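Local structure of multicopper oxidase (Uncultured bacterium, 4E9X) at residues I200-S205 / F251-D256; H208-T213 / D227-S232. The protein probably oxidises organic substrates one electron at a time at a copper centre and reduces molecular oxygen to water at a trinuclear copper cluster between subunits. All coordinates share one frame; numbering follows the deposited sequence. Where two conformers were deposited one is given.

Contact 1: I200-S205 / F251-D256; sequences IHAMHS and FHDHVD. With CU (copper (II) ion), chain G; CU (copper (II) ion), chain F; CU (copper (II) ion), chain S.
Asp253 OD1 is held by two backbone N-H groups, Ala202 N across the contact at 2.9 Å and Val255 N at 3.0 Å, arriving from opposite faces of the carboxylate plane; the second bond closes an Asx turn where the strand ends. OD2 accepts from His201 ND1 at 2.7 Å and also from His258. CG is anti to the backbone N (chi1 -177°), which carries the carboxylate toward the 200-205 segment. Met203 crosses this side chain at about a right angle, its SD 3.9 Å from Asp253 CB. An alanine at Asp253 would probably leave Ala202 N and Val255 N without their shared acceptor and let the His201 ring turn. Next along the antiparallel ladder, His204 N bonds His252 O at 2.8 Å. On the other face of the sheet their rings form an offset edge-to-face pair, the edge of His204 toward the face of His252, planes at 86°. Imidazole suits these positions because NE2 can take a metal: those of His204, His252 and His254 each bind a different copper ion, while His204 ND1 donates to Asp227 O, orienting its ring. His206, with His60, His62, His104 and His106 of the second subunit, supplies further ligands, characteristic of the trinuclear cluster of multicopper oxidases.

Contact 2: H208-T213 / D227-S232; sequences HDMLVT and DTVLVS
Met210 CE presses against the backbone of Asp227, 3.3 Å from its carbonyl O, and meets Val229 CG2 at 3.8 Å. A long, unbranched thioether suits this place: the chain bends at its last torsion (chi3 -79°), which sets CE against the start of the 227-232 segment. Val229 CG2 also meets Val212 CG2 tip to tip at 4.0 Å, so one methyl of Val229 touches both Met210 and Val212. At the polar end, Asp209 OD1 lies 3.6 Å from Asp227 CB, and the two carboxylate planes are 19° apart. Asp209 OD1 and Asp227 OD2 come within 4.4 Å, a repulsion probably offset by the second subunit, whose Arg97 and His65 meet Asp209 and whose Arg236 and His62 meet Asp227. Next in the chain, Thr228 OG1 donates to Asp227 OD1 at 2.9 Å, which helps fix the carboxylate. Farther out, Val239 of strand 236-243 touches both Met210 and Val212, and Ile241 adds to the cover on Met210. The axes of strand segments 210-213 and 228-231 are 9.0 Å apart at their closest and run at 40° to each other. Met210, Val212 and Val229 thus pack between two sheets, as in the hydrophobic interior of the cupredoxin beta-sandwich.

The centres of the two contacts lie 10 Å apart within one cupredoxin-like domain. Along the chain the order is 200-205, 208-213, 227-232 and 251-256, so both segments of contact 2 fall between those of contact 1. Strand 201-205 is next to the edge strand 228-231 of its sheet and has 248-253 on its other side; contact 2 then joins 228-231 to strand 210-215 of the facing sheet. Direct bonds tie the contacts: His201 O probably accepts from Val231 N, in addition to the bond between His204 and Asp227. Thus a residue packed in contact 2 probably helps orient a copper ligand of contact 1, and both contacts border the second subunit.

Contact 1: I200-S205 / F251-D256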
loop_
_atom_site.group_PDB
_atom_site.type_symbol
_atom_site.label_atom_id
_atom_site.label_comp_id
_atom_site.label_asym_id
_atom_site.label_seq_id
_atom_site.Cartn_x
_atom_site.Cartn_y
_atom_site.Cartn_z
ATOM N N ILE A 200 -1.617 -5.527 -4.969
ATOM C CA ILE A 200 -1.830 -4.075 -4.853
ATOM C C ILE A 200 -1.683 -3.453 -6.235
ATOM O O ILE A 200 -0.842 -3.887 -6.972
ATOM C CB ILE A 200 -0.858 -3.599 -3.768
ATOM C CG1 ILE A 200 -1.124 -4.307 -2.424
ATOM C CG2 ILE A 200 -0.914 -2.130 -3.583
ATOM C CD1 ILE A 200 -0.329 -3.704 -1.278
ATOM N N HIS A 201 -2.528 -2.474 -6.544
ATOM C CA HIS A 201 -2.613 -1.951 -7.912
ATOM C C HIS A 201 -2.641 -0.419 -7.820
ATOM O O HIS A 201 -3.493 0.164 -7.122
ATOM C CB HIS A 201 -3.913 -2.442 -8.568
ATOM C CG HIS A 201 -3.954 -3.936 -8.668
ATOM N ND1 HIS A 201 -3.393 -4.618 -9.711
ATOM C CD2 HIS A 201 -4.449 -4.871 -7.813
ATOM C CE1 HIS A 201 -3.547 -5.946 -9.497
ATOM N NE2 HIS A 201 -4.199 -6.102 -8.356
ATOM N N ALA A 202 -1.712 0.237 -8.498
ATOM C CA ALA A 202 -1.605 1.699 -8.416
ATOM C C ALA A 202 -2.220 2.263 -9.695
ATOM O O ALA A 202 -1.596 2.358 -10.724
ATOM C CB ALA A 202 -0.145 2.087 -8.238
ATOM N N MET A 203 -3.506 2.560 -9.686
ATOM C CA MET A 203 -4.236 2.844 -10.940
ATOM C C MET A 203 -4.034 4.309 -11.334
ATOM O O MET A 203 -4.417 5.229 -10.594
ATOM C CB MET A 203 -5.722 2.546 -10.708
ATOM C CG MET A 203 -5.959 1.076 -10.319
ATOM S SD MET A 203 -5.264 -0.155 -11.454
ATOM C CE MET A 203 -6.123 0.162 -13.005
ATOM N N HIS A 204 -3.435 4.499 -12.491
ATOM C CA HIS A 204 -3.061 5.842 -12.984
ATOM C C HIS A 204 -3.788 6.177 -14.293
ATOM O O HIS A 204 -3.661 5.410 -15.273
ATOM C CB HIS A 204 -1.572 5.865 -13.222
ATOM C CG HIS A 204 -1.054 7.075 -13.917
ATOM N ND1 HIS A 204 -1.385 8.393 -13.542
ATOM C CD2 HIS A 204 -0.235 7.203 -14.981
ATOM C CE1 HIS A 204 -0.753 9.246 -14.403
ATOM N NE2 HIS A 204 -0.057 8.525 -15.273
ATOM N N SER A 205 -4.460 7.312 -14.292
ATOM C CA SER A 205 -5.131 7.791 -15.510
ATOM C C SER A 205 -4.257 8.828 -16.214
ATOM O O SER A 205 -4.035 9.923 -15.689
ATOM C CB SER A 205 -6.467 8.417 -15.186
ATOM O OG SER A 205 -6.363 9.396 -14.151
ATOM N N PHE A 251 -4.581 4.096 -19.299
ATOM C CA PHE A 251 -5.118 4.130 -17.923
ATOM C C PHE A 251 -4.710 2.753 -17.407
ATOM O O PHE A 251 -5.132 1.739 -17.961
ATOM C CB PHE A 251 -6.615 4.349 -18.030
ATOM C CG PHE A 251 -7.450 4.513 -16.723
ATOM C CD1 PHE A 251 -8.819 4.651 -16.807
ATOM C CD2 PHE A 251 -6.876 4.555 -15.441
ATOM C CE1 PHE A 251 -9.649 4.830 -15.705
ATOM C CE2 PHE A 251 -7.719 4.695 -14.359
ATOM C CZ PHE A 251 -9.062 4.817 -14.450
ATOM N N HIS A 252 -3.854 2.710 -16.378
ATOM C CA HIS A 252 -3.218 1.405 -16.109
ATOM C C HIS A 252 -2.694 1.329 -14.690
ATOM O O HIS A 252 -2.484 2.329 -14.018
ATOM C CB HIS A 252 -2.052 1.147 -17.080
ATOM C CG HIS A 252 -0.961 2.167 -16.946
ATOM N ND1 HIS A 252 0.157 2.013 -16.105
ATOM C CD2 HIS A 252 -0.790 3.368 -17.515
ATOM C CE1 HIS A 252 0.897 3.126 -16.245
ATOM N NE2 HIS A 252 0.375 3.969 -17.094
ATOM N N ASP A 253 -2.434 0.098 -14.261
ATOM C CA ASP A 253 -1.706 -0.156 -13.006
ATOM C C ASP A 253 -0.272 0.300 -13.223
ATOM O O ASP A 253 0.395 -0.100 -14.192
ATOM C CB ASP A 253 -1.837 -1.640 -12.689
ATOM C CG ASP A 253 -1.219 -2.091 -11.404
ATOM O OD1 ASP A 253 -0.549 -1.307 -10.703
ATOM O OD2 ASP A 253 -1.418 -3.301 -11.087
ATOM N N HIS A 254 0.207 1.140 -12.317
ATOM C CA HIS A 254 1.572 1.695 -12.422
ATOM C C HIS A 254 2.603 0.834 -11.739
ATOM O O HIS A 254 3.819 1.165 -11.747
ATOM C CB HIS A 254 1.529 3.111 -11.855
ATOM C CG HIS A 254 2.560 4.046 -12.447
ATOM N ND1 HIS A 254 3.949 3.936 -12.322
ATOM C CD2 HIS A 254 2.394 5.172 -13.172
ATOM C CE1 HIS A 254 4.526 4.938 -12.949
ATOM N NE2 HIS A 254 3.621 5.739 -13.506
ATOM N N VAL A 255 2.230 -0.254 -11.064
ATOM C CA VAL A 255 3.228 -1.144 -10.447
ATOM C C VAL A 255 3.987 -1.816 -11.569
ATOM O O VAL A 255 3.377 -2.547 -12.378
ATOM C CB VAL A 255 2.573 -2.168 -9.506
ATOM C CG1 VAL A 255 3.594 -3.176 -9.014
ATOM C CG2 VAL A 255 1.847 -1.416 -8.350
ATOM N N ASP A 256 5.285 -1.574 -11.659
ATOM C CA ASP A 256 6.067 -1.949 -12.863
ATOM C C ASP A 256 5.955 -3.409 -13.236
ATOM O O ASP A 256 5.797 -3.690 -14.432
ATOM C CB ASP A 256 7.535 -1.583 -12.616
ATOM C CG ASP A 256 7.714 -0.142 -12.166
ATOM O OD1 ASP A 256 6.873 0.553 -11.539
ATOM O OD2 ASP A 256 8.806 0.356 -12.476
HETATM CU CU CU G . 1.104 9.100 -16.551
HETATM CU CU CU F . 1.441 5.366 -18.001
HETATM CU CU CU S . 4.027 7.503 -14.517
#

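Contact 2: H208-T213 / D227-S232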
loop_
_atom_site.group_PDB
_atom_site.type_symbol
_atom_site.label_atom_id
_atom_site.label_comp_id
_atom_site.label_asym_id
_atom_site.label_seq_id
_atom_site.Cartn_x
_atom_site.Cartn_y
_atom_site.Cartn_z
ATOM N N HIS A 208 -5.732 13.075 -17.234
ATOM C CA HIS A 208 -6.834 13.465 -16.350
ATOM C C HIS A 208 -6.421 13.236 -14.913
ATOM O O HIS A 208 -5.698 12.323 -14.578
ATOM C CB HIS A 208 -8.058 12.533 -16.559
ATOM C CG HIS A 208 -8.557 12.461 -17.987
ATOM N ND1 HIS A 208 -7.884 11.716 -18.942
ATOM C CD2 HIS A 208 -9.612 13.064 -18.624
ATOM C CE1 HIS A 208 -8.513 11.885 -20.104
ATOM N NE2 HIS A 208 -9.559 12.672 -19.926
ATOM N N ASP A 209 -6.942 14.094 -14.023
ATOM C CA ASP A 209 -6.981 13.750 -12.603
ATOM C C ASP A 209 -8.309 13.065 -12.278
ATOM O O ASP A 209 -9.311 13.253 -12.947
ATOM C CB ASP A 209 -6.821 15.042 -11.787
ATOM C CG ASP A 209 -5.410 15.566 -11.926
ATOM O OD1 ASP A 209 -4.458 14.756 -11.738
ATOM O OD2 ASP A 209 -5.252 16.751 -12.215
ATOM N N MET A 210 -8.252 12.264 -11.222
ATOM C CA MET A 210 -9.411 11.611 -10.677
ATOM C C MET A 210 -9.796 12.305 -9.365
ATOM O O MET A 210 -8.954 12.583 -8.501
ATOM C CB MET A 210 -9.085 10.156 -10.321
ATOM C CG MET A 210 -8.878 9.314 -11.596
ATOM S SD MET A 210 -8.235 7.658 -11.233
ATOM C CE MET A 210 -6.488 7.983 -10.974
ATOM N N LEU A 211 -11.066 12.584 -9.167
ATOM C CA LEU A 211 -11.560 13.062 -7.884
ATOM C C LEU A 211 -12.018 11.840 -7.092
ATOM O O LEU A 211 -13.000 11.201 -7.490
ATOM C CB LEU A 211 -12.729 14.032 -8.069
ATOM C CG LEU A 211 -13.278 14.572 -6.738
ATOM C CD1 LEU A 211 -12.225 15.405 -5.989
ATOM C CD2 LEU A 211 -14.539 15.400 -6.976
ATOM N N VAL A 212 -11.295 11.510 -6.033
ATOM C CA VAL A 212 -11.642 10.357 -5.174
ATOM C C VAL A 212 -12.791 10.790 -4.262
ATOM O O VAL A 212 -12.632 11.671 -3.407
ATOM C CB VAL A 212 -10.418 9.907 -4.371
ATOM C CG1 VAL A 212 -10.840 8.688 -3.545
ATOM C CG2 VAL A 212 -9.207 9.602 -5.265
ATOM N N THR A 213 -13.969 10.172 -4.465
ATOM C CA THR A 213 -15.151 10.579 -3.721
ATOM C C THR A 213 -15.620 9.576 -2.686
ATOM O O THR A 213 -16.353 9.967 -1.796
ATOM C CB THR A 213 -16.325 10.790 -4.731
ATOM O OG1 THR A 213 -16.555 9.595 -5.471
ATOM C CG2 THR A 213 -15.994 11.877 -5.765
ATOM N N ASP A 227 -3.805 11.481 -9.357
ATOM C CA ASP A 227 -3.621 10.861 -10.680
ATOM C C ASP A 227 -3.262 9.383 -10.549
ATOM O O ASP A 227 -3.326 8.671 -11.565
ATOM C CB ASP A 227 -2.602 11.670 -11.502
ATOM C CG ASP A 227 -1.179 11.659 -10.995
ATOM O OD1 ASP A 227 -0.621 10.606 -10.609
ATOM O OD2 ASP A 227 -0.565 12.737 -11.011
ATOM N N THR A 228 -2.975 8.895 -9.331
ATOM C CA THR A 228 -2.639 7.479 -9.109
ATOM C C THR A 228 -3.315 7.058 -7.807
ATOM O O THR A 228 -3.094 7.647 -6.751
ATOM C CB THR A 228 -1.112 7.309 -8.997
ATOM O OG1 THR A 228 -0.486 7.770 -10.210
ATOM C CG2 THR A 228 -0.697 5.828 -8.810
ATOM N N VAL A 229 -4.183 6.031 -7.884
ATOM C CA VAL A 229 -4.922 5.599 -6.713
ATOM C C VAL A 229 -4.503 4.180 -6.370
ATOM O O VAL A 229 -4.666 3.250 -7.193
ATOM C CB VAL A 229 -6.440 5.610 -7.025
ATOM C CG1 VAL A 229 -7.230 4.992 -5.884
ATOM C CG2 VAL A 229 -6.945 7.047 -7.293
ATOM N N LEU A 230 -3.980 3.978 -5.170
ATOM C CA LEU A 230 -3.526 2.660 -4.726
ATOM C C LEU A 230 -4.719 1.860 -4.206
ATOM O O LEU A 230 -5.435 2.324 -3.314
ATOM C CB LEU A 230 -2.511 2.802 -3.590
ATOM C CG LEU A 230 -1.825 1.505 -3.165
ATOM C CD1 LEU A 230 -0.967 1.012 -4.339
ATOM C CD2 LEU A 230 -0.988 1.718 -1.892
ATOM N N VAL A 231 -4.891 0.671 -4.801
ATOM C CA VAL A 231 -6.010 -0.188 -4.430
ATOM C C VAL A 231 -5.459 -1.518 -3.944
ATOM O O VAL A 231 -4.697 -2.158 -4.665
ATOM C CB VAL A 231 -6.891 -0.425 -5.682
ATOM C CG1 VAL A 231 -8.103 -1.284 -5.343
ATOM C CG2 VAL A 231 -7.304 0.905 -6.336
ATOM N N SER A 232 -5.787 -1.914 -2.729
ATOM C CA SER A 232 -5.248 -3.112 -2.101
ATOM C C SER A 232 -6.379 -4.109 -1.837
ATOM O O SER A 232 -7.571 -3.727 -1.964
ATOM C CB SER A 232 -4.471 -2.720 -0.847
ATOM O OG SER A 232 -5.207 -2.615 0.334
#